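Minor fimbrium tip subunit Mfa3 (PDB 5NF4) forms part of the tip of the minor fimbriae, surface filaments that mediate biofilm formation and adhesion to host cells and to other oral bacteria. Local coordinates at residues D185-N188 with N189-Q193; L280-R283 with G284-Y288. All blocks are in the same frame, centred on the assembly; numbering follows the deposited sequence.

Contact 1: D185-N188 with N189-Q193; sequences DGEN and NVKLQ. With SO4 (sulfate ion), chain D.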
loop_
_atom_site.group_PDB
_atom_site.type_symbol
_atom_site.label_atom_id
_atom_site.label_comp_id
_atom_site.label_asym_id
_atom_site.label_seq_id
_atom_site.Cartn_x
_atom_site.Cartn_y
_atom_site.Cartn_z
ATOM N N ASP A 185 6.092 11.742 -15.737
ATOM C CA ASP A 185 5.064 12.785 -15.629
ATOM C C ASP A 185 5.623 14.099 -15.070
ATOM O O ASP A 185 4.985 14.764 -14.252
ATOM C CB ASP A 185 3.908 12.250 -14.795
ATOM C CG ASP A 185 3.095 11.218 -15.563
ATOM O OD1 ASP A 185 2.919 11.400 -16.783
ATOM O OD2 ASP A 185 2.659 10.217 -14.982
ATOM N N GLY A 186 6.819 14.458 -15.535
ATOM C CA GLY A 186 7.469 15.700 -15.150
ATOM C C GLY A 186 8.125 15.753 -13.779
ATOM O O GLY A 186 8.710 16.776 -13.417
ATOM N N GLU A 187 8.035 14.665 -13.021
ATOM C CA GLU A 187 8.652 14.574 -11.700
ATOM C C GLU A 187 10.108 14.144 -11.820
ATOM O O GLU A 187 10.501 13.599 -12.845
ATOM C CB GLU A 187 7.894 13.584 -10.826
ATOM C CG GLU A 187 6.423 13.891 -10.643
ATOM C CD GLU A 187 5.749 12.941 -9.663
ATOM O OE1 GLU A 187 5.457 13.375 -8.530
ATOM O OE2 GLU A 187 5.517 11.761 -10.017
ATOM N N ASN A 188 10.905 14.393 -10.781
ATOM C CA ASN A 188 12.341 14.081 -10.817
ATOM C C ASN A 188 12.673 12.628 -10.539
ATOM O O ASN A 188 13.725 12.132 -10.942
ATOM C CB ASN A 188 13.091 14.930 -9.804
ATOM C CG ASN A 188 13.190 16.370 -10.225
ATOM O OD1 ASN A 188 13.419 16.667 -11.399
ATOM N ND2 ASN A 188 13.007 17.276 -9.274
ATOM N N ASN A 189 11.768 11.952 -9.848
ATOM C CA ASN A 189 12.024 10.615 -9.353
ATOM C C ASN A 189 10.865 9.715 -9.674
ATOM O O ASN A 189 9.727 10.171 -9.698
ATOM C CB ASN A 189 12.210 10.601 -7.828
ATOM C CG ASN A 189 13.376 11.437 -7.374
ATOM O OD1 ASN A 189 14.529 11.028 -7.495
ATOM N ND2 ASN A 189 13.082 12.609 -6.823
ATOM N N VAL A 190 11.165 8.440 -9.870
ATOM C CA VAL A 190 10.167 7.391 -9.816
ATOM C C VAL A 190 9.862 7.158 -8.339
ATOM O O VAL A 190 10.774 6.900 -7.563
ATOM C CB VAL A 190 10.663 6.088 -10.468
ATOM C CG1 VAL A 190 9.698 4.924 -10.207
ATOM C CG2 VAL A 190 10.834 6.286 -11.951
ATOM N N LYS A 191 8.583 7.201 -7.979
ATOM C CA LYS A 191 8.163 7.102 -6.583
ATOM C C LYS A 191 7.272 5.888 -6.463
ATOM O O LYS A 191 6.129 5.863 -6.950
ATOM C CB LYS A 191 7.429 8.359 -6.135
ATOM C CG LYS A 191 8.281 9.625 -6.125
ATOM C CD LYS A 191 7.425 10.856 -6.425
ATOM C CE LYS A 191 8.269 12.097 -6.624
ATOM N NZ LYS A 191 7.428 13.318 -6.739
ATOM N N LEU A 192 7.805 4.865 -5.817
ATOM C CA LEU A 192 7.112 3.591 -5.722
ATOM C C LEU A 192 6.059 3.683 -4.641
ATOM O O LEU A 192 6.299 4.318 -3.615
ATOM C CB LEU A 192 8.100 2.475 -5.405
ATOM C CG LEU A 192 9.243 2.346 -6.425
ATOM C CD1 LEU A 192 10.392 1.501 -5.871
ATOM C CD2 LEU A 192 8.697 1.736 -7.692
ATOM N N GLN A 193 4.904 3.078 -4.885
ATOM C CA GLN A 193 3.826 3.046 -3.890
ATOM C C GLN A 193 3.730 1.675 -3.293
ATOM O O GLN A 193 3.646 0.694 -4.034
ATOM C CB GLN A 193 2.490 3.424 -4.514
ATOM C CG GLN A 193 2.438 4.889 -4.866
ATOM C CD GLN A 193 1.280 5.225 -5.785
ATOM O OE1 GLN A 193 0.480 4.357 -6.139
ATOM N NE2 GLN A 193 1.182 6.492 -6.170
HETATM S S SO4 D . 10.423 14.998 -7.101
HETATM O O1 SO4 D . 9.672 15.002 -5.849
HETATM O O2 SO4 D . 10.771 13.630 -7.459
HETATM O O3 SO4 D . 9.618 15.591 -8.165
HETATM O O4 SO4 D . 11.647 15.773 -6.913
#
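Glu187 and Lys191 form a salt bridge four residues apart, where the chain leaves an irregular loop and becomes a strand, and a sulfate ion, probably from the crystallisation liquor, sits beside it. Glu187 reaches out on an extended chain, and its OE1 lies 2.7 Å from Lys191 NZ; the ammonium meets the carboxylate from above its plane, 64° out of it. The lysine chain, bent at chi2 (149°) and extended beyond, runs obliquely across that of the glutamate and brings NZ over the carboxylate. Asn188 offers two donors to the sulfate: its backbone N lies 3.2 Å from O3 in a nearly straight bond (177°), and its side-chain ND2 is 3.1 Å from O4. Asn189 adds a third amide, with ND2 2.6 Å from sulfate O2, while Lys191 NZ reaches O1 at 2.9 Å. All four sulfate oxygens thus receive a bond, one from a backbone N-H, two from side-chain amides and one from a cation. The lysine ammonium, held between two anions, probably stays protonated. These donors happen to make an anion-friendly surface patch, which the sulfate reports without implying a function. In the fold, this surface loop is an interruption of strand 180-205: Val190 bonds through its backbone to strand 41-49, Asp185 OD1 accepts from Gln168, and the backbone O and N of Lys191 bond to the side chains of Arg163 and Tyr165 of strand 161-170.

Contact 2: L280-R283 with G284-Y288; sequences LTTR and GGLVY
Gly284 shares the corners of a type I beta turn with Arg283; the turn begins at Thr282, whose hydroxyl faces it. Gly284 N makes a weak bond to Thr282 OG1. Gly285 N closes the turn onto Thr282 O at 2.8 Å, coming from above the carbonyl plane. Gly285 takes the left-handed conformation (phi 94°) of a G1 bulge, where a CB would crowd the carbonyl O of Gly284, which is why glycine fits. Leu286 O completes the bulge by taking the N-H of Thr282 at 2.8 Å, nearly straight at 169°, and Leu286 N makes a second weak bond to Thr282 OG1. A chi1 of 71° turns that hydroxyl to the turn amides and leaves CG2 for the tyrosine. Val287 lies side by side with Thr281 in a non-hydrogen-bonded pair, Val287 CG2 3.8 Å from Thr281 OG1; two beta-branched residues suit these extended strands. Tyr288 pairs with Leu280 through two backbone bonds, Leu280 N to Tyr288 O at 2.7 Å and Tyr288 N to Leu280 O at 2.8 Å. Its ring receives Thr282 CG2 at the edge, in plane, 3.8 Å from CE1. This ends the antiparallel hairpin 277-282/287-291: Thr281 bonds to strand 210-216, and Leu280 and Tyr288 pack on Ile337 of strand 337-345.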
loop_
_atom_site.group_PDB
_atom_site.type_symbol
_atom_site.label_atom_id
_atom_site.label_comp_id
_atom_site.label_asym_id
_atom_site.label_seq_id
_atom_site.Cartn_x
_atom_site.Cartn_y
_atom_site.Cartn_z
ATOM N N LEU A 280 -10.528 -3.570 20.067
ATOM C CA LEU A 280 -9.805 -3.351 21.306
ATOM C C LEU A 280 -10.473 -4.135 22.371
ATOM O O LEU A 280 -11.662 -3.954 22.598
ATOM C CB LEU A 280 -9.814 -1.884 21.714
ATOM C CG LEU A 280 -9.343 -0.848 20.709
ATOM C CD1 LEU A 280 -9.727 0.493 21.271
ATOM C CD2 LEU A 280 -7.855 -0.949 20.530
ATOM N N THR A 281 -9.696 -4.976 23.041
ATOM C CA THR A 281 -10.171 -5.726 24.181
ATOM C C THR A 281 -9.474 -5.265 25.435
ATOM O O THR A 281 -8.235 -5.213 25.482
ATOM C CB THR A 281 -9.939 -7.222 23.994
ATOM O OG1 THR A 281 -10.631 -7.634 22.823
ATOM C CG2 THR A 281 -10.477 -8.012 25.184
ATOM N N THR A 282 -10.272 -4.968 26.465
ATOM C CA THR A 282 -9.753 -4.480 27.721
ATOM C C THR A 282 -9.528 -5.648 28.667
ATOM O O THR A 282 -10.111 -6.711 28.489
ATOM C CB THR A 282 -10.715 -3.497 28.407
ATOM O OG1 THR A 282 -11.858 -4.209 28.885
ATOM C CG2 THR A 282 -11.162 -2.425 27.474
ATOM N N ARG A 283 -8.679 -5.447 29.657
ATOM C CA ARG A 283 -8.482 -6.464 30.707
ATOM C C ARG A 283 -9.792 -6.866 31.406
ATOM O O ARG A 283 -9.908 -7.991 31.915
ATOM C CB ARG A 283 -7.466 -5.960 31.727
ATOM C CG ARG A 283 -6.110 -5.723 31.111
ATOM C CD ARG A 283 -5.121 -5.227 32.125
ATOM N NE ARG A 283 -3.830 -4.966 31.497
ATOM C CZ ARG A 283 -2.905 -5.892 31.267
ATOM N NH1 ARG A 283 -3.119 -7.155 31.620
ATOM N NH2 ARG A 283 -1.762 -5.555 30.684
ATOM N N GLY A 284 -10.772 -5.966 31.449
ATOM C CA GLY A 284 -12.068 -6.326 32.004
ATOM C C GLY A 284 -12.842 -7.281 31.104
ATOM O O GLY A 284 -13.831 -7.873 31.531
ATOM N N GLY A 285 -12.393 -7.424 29.857
ATOM C CA GLY A 285 -13.042 -8.282 28.876
ATOM C C GLY A 285 -14.036 -7.558 27.992
ATOM O O GLY A 285 -14.712 -8.173 27.170
ATOM N N LEU A 286 -14.123 -6.244 28.171
ATOM C CA LEU A 286 -14.879 -5.381 27.279
ATOM C C LEU A 286 -14.185 -5.317 25.918
ATOM O O LEU A 286 -12.956 -5.365 25.836
ATOM C CB LEU A 286 -15.005 -3.980 27.884
ATOM C CG LEU A 286 -15.664 -3.881 29.259
ATOM C CD1 LEU A 286 -15.377 -2.531 29.888
ATOM C CD2 LEU A 286 -17.149 -4.099 29.107
ATOM N N VAL A 287 -14.990 -5.236 24.859
ATOM C CA VAL A 287 -14.514 -5.228 23.496
ATOM C C VAL A 287 -15.099 -4.031 22.760
ATOM O O VAL A 287 -16.269 -3.712 22.910
ATOM C CB VAL A 287 -14.894 -6.553 22.786
ATOM C CG1 VAL A 287 -14.373 -6.575 21.363
ATOM C CG2 VAL A 287 -14.341 -7.743 23.556
ATOM N N TYR A 288 -14.272 -3.364 21.960
ATOM C CA TYR A 288 -14.677 -2.199 21.200
ATOM C C TYR A 288 -14.241 -2.404 19.784
ATOM O O TYR A 288 -13.067 -2.691 19.540
ATOM C CB TYR A 288 -14.038 -0.926 21.747
ATOM C CG TYR A 288 -14.401 -0.615 23.179
ATOM C CD1 TYR A 288 -13.655 -1.132 24.237
ATOM C CD2 TYR A 288 -15.472 0.217 23.478
ATOM C CE1 TYR A 288 -13.977 -0.837 25.560
ATOM C CE2 TYR A 288 -15.792 0.522 24.783
ATOM C CZ TYR A 288 -15.047 -0.013 25.821
ATOM O OH TYR A 288 -15.374 0.306 27.099
#

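Contact 1 and contact 2 lie on opposite sides of the chain's centre, with their own centres 44 Å apart and their nearest atoms about 27 Å apart, so neither touches the other. Residues 185-193 lie about 16 Å from the centre of the chain, whereas residues 280-288 lie about 29 Å from it, at a far end of the elongated molecule. The sulfate belongs to contact 1 alone. Contact 1 is a loop interrupting one strand, contact 2 the turn of a hairpin between two: a salt bridge closes the first, with the sulfate bound beside it, while backbone pairing and a glycine-containing turn close the second. The chain completes contact 1 before it reaches contact 2.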